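Side-chain contacts in tapirin (Caldicellulosiruptor kristjanssonii, PDB 6N2B), which probably attaches cells to plant biomass by binding cellulose through its C-terminal beta-helix domain, which also holds a calcium ion: residues S199-L204 with K413-D418; K293-L298 with P407-I412. One frame throughout, in Å; residues are numbered along the deposited sequence.

Interaction 1 of 2, residues S199-L204 with K413-D418; sequences SSWNDL and KNFDFD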
# COMPACT_ATOMS: atom_id res chain seq x y z
N SER A 199 -14.82 6.97 -6.53
CA SER A 199 -14.07 6.60 -5.32
C SER A 199 -13.11 7.72 -4.89
O SER A 199 -12.53 8.43 -5.72
CB SER A 199 -13.28 5.29 -5.51
OG SER A 199 -11.90 5.52 -5.78
N SER A 200 -12.94 7.86 -3.57
CA SER A 200 -12.27 9.01 -2.98
C SER A 200 -11.18 8.52 -2.04
O SER A 200 -11.40 7.56 -1.30
CB SER A 200 -13.31 9.87 -2.24
OG SER A 200 -12.89 11.22 -2.13
N TRP A 201 -10.01 9.17 -2.06
CA TRP A 201 -8.94 8.75 -1.14
C TRP A 201 -9.19 9.18 0.30
O TRP A 201 -8.52 8.66 1.20
CB TRP A 201 -7.56 9.26 -1.60
CG TRP A 201 -7.40 10.74 -1.69
CD1 TRP A 201 -7.39 11.50 -2.82
CD2 TRP A 201 -7.22 11.67 -0.59
NE1 TRP A 201 -7.23 12.83 -2.51
CE2 TRP A 201 -7.13 12.96 -1.15
CE3 TRP A 201 -7.15 11.53 0.80
CZ2 TRP A 201 -6.97 14.10 -0.36
CZ3 TRP A 201 -6.99 12.66 1.57
CH2 TRP A 201 -6.90 13.93 0.99
N ASN A 202 -10.11 10.10 0.57
CA ASN A 202 -10.36 10.47 1.96
C ASN A 202 -11.58 9.77 2.56
O ASN A 202 -11.97 10.10 3.68
CB ASN A 202 -10.44 12.00 2.10
CG ASN A 202 -11.68 12.60 1.46
OD1 ASN A 202 -12.62 11.91 1.07
ND2 ASN A 202 -11.69 13.93 1.38
N ASP A 203 -12.14 8.79 1.87
CA ASP A 203 -13.32 8.05 2.32
C ASP A 203 -12.89 6.75 2.99
O ASP A 203 -12.28 5.89 2.35
CB ASP A 203 -14.23 7.74 1.14
CG ASP A 203 -15.52 7.10 1.54
OD1 ASP A 203 -15.91 7.19 2.73
OD2 ASP A 203 -16.16 6.49 0.65
N LEU A 204 -13.26 6.58 4.27
CA LEU A 204 -12.86 5.39 5.00
C LEU A 204 -13.37 4.12 4.32
O LEU A 204 -12.69 3.09 4.33
CB LEU A 204 -13.37 5.46 6.44
CG LEU A 204 -13.37 4.20 7.32
CD1 LEU A 204 -12.00 3.94 7.95
CD2 LEU A 204 -14.40 4.37 8.40
N LYS A 413 -1.19 15.59 2.72
CA LYS A 413 -0.40 16.05 3.86
C LYS A 413 -1.26 16.82 4.87
O LYS A 413 -1.01 16.75 6.08
CB LYS A 413 0.74 16.93 3.35
CG LYS A 413 2.01 16.92 4.20
CD LYS A 413 2.86 18.15 3.90
CE LYS A 413 3.82 17.92 2.72
NZ LYS A 413 5.12 17.29 3.12
N ASN A 414 -2.27 17.53 4.39
CA ASN A 414 -3.07 18.40 5.23
C ASN A 414 -4.30 17.72 5.80
O ASN A 414 -5.01 18.35 6.59
CB ASN A 414 -3.50 19.65 4.44
CG ASN A 414 -2.37 20.66 4.27
OD1 ASN A 414 -1.44 20.71 5.07
ND2 ASN A 414 -2.46 21.47 3.22
N PHE A 415 -4.57 16.48 5.43
CA PHE A 415 -5.76 15.79 5.90
C PHE A 415 -5.44 15.04 7.19
O PHE A 415 -4.52 14.20 7.21
CB PHE A 415 -6.30 14.84 4.83
CG PHE A 415 -7.68 14.36 5.10
CD1 PHE A 415 -8.77 15.12 4.71
CD2 PHE A 415 -7.90 13.16 5.75
CE1 PHE A 415 -10.06 14.67 4.95
CE2 PHE A 415 -9.19 12.72 6.00
CZ PHE A 415 -10.27 13.47 5.60
N ASP A 416 -6.19 15.34 8.26
CA ASP A 416 -6.00 14.71 9.56
C ASP A 416 -6.95 13.51 9.66
O ASP A 416 -8.05 13.59 10.20
CB ASP A 416 -6.21 15.73 10.68
CG ASP A 416 -6.00 15.14 12.07
OD1 ASP A 416 -5.70 13.93 12.19
OD2 ASP A 416 -6.14 15.91 13.05
N PHE A 417 -6.48 12.37 9.12
CA PHE A 417 -7.30 11.16 9.05
C PHE A 417 -7.88 10.81 10.41
O PHE A 417 -9.05 10.43 10.51
CB PHE A 417 -6.47 9.99 8.51
CG PHE A 417 -6.32 9.98 7.01
CD1 PHE A 417 -5.27 10.65 6.39
CD2 PHE A 417 -7.23 9.29 6.21
CE1 PHE A 417 -5.13 10.65 5.02
CE2 PHE A 417 -7.09 9.28 4.82
CZ PHE A 417 -6.04 9.96 4.23
N ASP A 418 -7.07 10.93 11.46
CA ASP A 418 -7.53 10.56 12.79
C ASP A 418 -8.68 11.43 13.25
O ASP A 418 -9.53 10.97 14.02
CB ASP A 418 -6.38 10.65 13.78
CG ASP A 418 -5.79 9.33 14.08
OD1 ASP A 418 -6.58 8.42 14.44
OD2 ASP A 418 -4.55 9.19 13.97
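Phe415 meets Trp201 and Asn202 together, and both come to the same face of its ring. The six-membered ring of Trp201 presents its edge to that face in a T-shaped stack, with the planes at 85° and the centroids 5.6 Å apart. Trp201 CZ3 comes to 4.0 Å from Phe415 CG. The CB of Asn202 sits toward the outer rim, 3.8 Å from Phe415 CZ, in a CH-pi contact. With its CG anti to the backbone N (chi1 -165°), Phe415 reaches across to the beta turn that runs from Ser200 to Asp203. Within that turn Ser200 OG donates to Asn202 OD1 at 3.3 Å, from above the carbonyl plane rather than along a lone pair, so the amide is steered only loosely. Two residues on, Phe417 packs against both rings. Its ring takes Phe415 CD2 over the centre of one face, 3.6 Å above the plane, which probably limits how Phe415 can turn. Its outer atom CZ touches Trp201 CZ3 at 3.9 Å, so CZ3 meets both phenylalanines. No hydrogen bond links the two segments; the contact is apolar and aromatic. It ties the start of the modelled chain to the segment that leaves helix 408-413. Trp201 packs between that helix and strand 240-250, touching Ile412 on one and Ile249 on the other. Phe417 stacks on Tyr229 of strand 227-230 and also reaches strand 207-211, while Pro551 near the C-terminal end touches Asn202 and Phe415.

Interaction 2 of 2, residues K293-L298 with P407-I412; sequences KIYTGL and PFIDDI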
# COMPACT_ATOMS: atom_id res chain seq x y z
N LYS A 293 0.87 7.94 -9.80
CA LYS A 293 1.57 9.04 -9.16
C LYS A 293 2.17 8.57 -7.84
O LYS A 293 1.50 7.88 -7.06
CB LYS A 293 0.63 10.23 -8.94
CG LYS A 293 -0.37 10.44 -10.06
CD LYS A 293 -1.25 11.66 -9.84
CE LYS A 293 -2.39 11.72 -10.85
NZ LYS A 293 -2.98 13.09 -10.96
N ILE A 294 3.43 8.90 -7.61
CA ILE A 294 4.14 8.59 -6.38
C ILE A 294 4.63 9.89 -5.77
O ILE A 294 5.16 10.75 -6.47
CB ILE A 294 5.34 7.65 -6.62
CG1 ILE A 294 4.89 6.34 -7.25
CG2 ILE A 294 6.12 7.44 -5.32
CD1 ILE A 294 6.03 5.36 -7.48
N TYR A 295 4.46 10.03 -4.45
CA TYR A 295 5.11 11.10 -3.71
C TYR A 295 5.83 10.51 -2.52
O TYR A 295 5.28 9.65 -1.82
CB TYR A 295 4.11 12.18 -3.24
CG TYR A 295 4.68 13.11 -2.17
CD1 TYR A 295 5.42 14.24 -2.51
CD2 TYR A 295 4.48 12.85 -0.81
CE1 TYR A 295 5.96 15.08 -1.54
CE2 TYR A 295 5.01 13.69 0.16
CZ TYR A 295 5.75 14.80 -0.21
OH TYR A 295 6.28 15.63 0.76
N THR A 296 7.06 10.95 -2.28
CA THR A 296 7.74 10.70 -1.01
C THR A 296 8.21 12.02 -0.41
O THR A 296 8.46 13.00 -1.11
CB THR A 296 8.95 9.77 -1.14
OG1 THR A 296 10.12 10.55 -1.44
CG2 THR A 296 8.74 8.73 -2.21
N GLY A 297 8.33 12.01 0.92
CA GLY A 297 8.93 13.12 1.65
C GLY A 297 10.44 13.01 1.69
O GLY A 297 11.07 12.40 0.83
N LEU A 298 11.02 13.58 2.76
CA LEU A 298 12.47 13.74 2.87
C LEU A 298 13.24 12.43 2.89
O LEU A 298 14.43 12.42 2.54
CB LEU A 298 12.81 14.56 4.11
CG LEU A 298 12.24 15.98 4.10
CD1 LEU A 298 12.31 16.62 5.47
CD2 LEU A 298 12.94 16.87 3.07
N PRO A 407 -1.49 19.55 -6.74
CA PRO A 407 -2.11 19.88 -5.44
C PRO A 407 -2.46 18.69 -4.56
O PRO A 407 -2.67 18.89 -3.35
CB PRO A 407 -3.37 20.65 -5.84
CG PRO A 407 -3.64 20.23 -7.26
CD PRO A 407 -2.29 20.04 -7.87
N PHE A 408 -2.52 17.47 -5.10
CA PHE A 408 -2.91 16.34 -4.26
C PHE A 408 -1.94 16.13 -3.11
O PHE A 408 -2.32 15.61 -2.06
CB PHE A 408 -3.05 15.04 -5.08
CG PHE A 408 -1.74 14.35 -5.40
CD1 PHE A 408 -1.18 13.46 -4.52
CD2 PHE A 408 -1.10 14.57 -6.61
CE1 PHE A 408 0.02 12.83 -4.81
CE2 PHE A 408 0.09 13.93 -6.90
CZ PHE A 408 0.65 13.06 -6.00
N ILE A 409 -0.68 16.52 -3.30
CA ILE A 409 0.32 16.31 -2.27
C ILE A 409 -0.07 17.07 -1.01
O ILE A 409 -0.13 16.50 0.09
CB ILE A 409 1.71 16.71 -2.78
CG1 ILE A 409 2.14 15.76 -3.89
CG2 ILE A 409 2.73 16.72 -1.63
CD1 ILE A 409 3.24 16.29 -4.75
N ASP A 410 -0.35 18.36 -1.14
CA ASP A 410 -0.68 19.13 0.05
C ASP A 410 -2.01 18.68 0.63
O ASP A 410 -2.13 18.52 1.85
CB ASP A 410 -0.68 20.63 -0.26
CG ASP A 410 0.73 21.21 -0.31
OD1 ASP A 410 1.66 20.61 0.27
OD2 ASP A 410 0.91 22.28 -0.94
N ASP A 411 -2.99 18.41 -0.24
CA ASP A 411 -4.29 17.90 0.20
C ASP A 411 -4.15 16.74 1.18
O ASP A 411 -4.83 16.70 2.21
CB ASP A 411 -5.10 17.45 -1.01
CG ASP A 411 -5.59 18.59 -1.85
OD1 ASP A 411 -5.51 19.76 -1.41
OD2 ASP A 411 -6.07 18.31 -2.97
N ILE A 412 -3.30 15.78 0.85
CA ILE A 412 -3.16 14.59 1.68
C ILE A 412 -2.32 14.90 2.91
O ILE A 412 -2.68 14.52 4.04
CB ILE A 412 -2.57 13.44 0.85
CG1 ILE A 412 -3.61 13.01 -0.20
CG2 ILE A 412 -2.14 12.29 1.77
CD1 ILE A 412 -3.17 11.89 -1.09
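This is a buried, apolar helix-on-strand contact on the outside of the beta-helix. Strand 293-296 is one strand of a parallel face, paired with strands 269-272 and 314-316. The short helix 408-412 lies across it, with the segment axes 10.3 Å apart and crossing at -55°. Side chains alternate along the strand: Lys293 and Tyr295 turn to the helix, whereas Ile294 points away from it and packs on Ile314. Tyr295 and Ile409 carry the centre of the contact. The tyrosine CG is anti to the backbone N (chi1 165°), and the ring turns one face to the isoleucine. The methyl CG2 of Ile409 stands over that face in a CH-pi contact, 3.7 Å from the ring centroid. Ile409 CD1 adds a touch at Tyr295 CD1. At the polar end of the ring, Tyr295 OH is hydrogen-bonded to Asp317. A leucine here would probably leave Ile409 without its flat aromatic bed and Asp317 without its hydroxyl partner. Phe408 fills the space beside this pair. Ile409 CG1 lies over one face of the Phe408 ring, and Ile269 of the adjacent strand also packs on Phe408. The far end of the ring meets Lys293, whose chain runs extended past it. The lysine contributes only its aliphatic part: CB lies 4.1 Å from Phe408 CZ, and CD approaches Phe408 CE2 to 3.9 Å.

In the fold
Interactions 1 and 2 have centres 13 Å apart. Their second segments follow each other along 407-418, while their first segments, 199-204 and 293-298, come from separate places. Interaction 2 sets the helix on the beta-helix; interaction 1 fixes the segment that leaves it. They touch directly. Trp201 CZ2 packs on Ile412 CG1 at 3.5 Å, and Trp201 CH2 lies 3.7 Å from Asp411 O. Lys413 NZ probably hydrogen-bonds to Tyr295 OH at 3.1 Å, which would tie 413-418 to the strand of interaction 2. Lys251 NZ donates to Ile412 O and Phe415 O, one in each interaction. Both contacts lie away from the calcium site of Asp429, Val431, Ala433, Leu436 and Glu465.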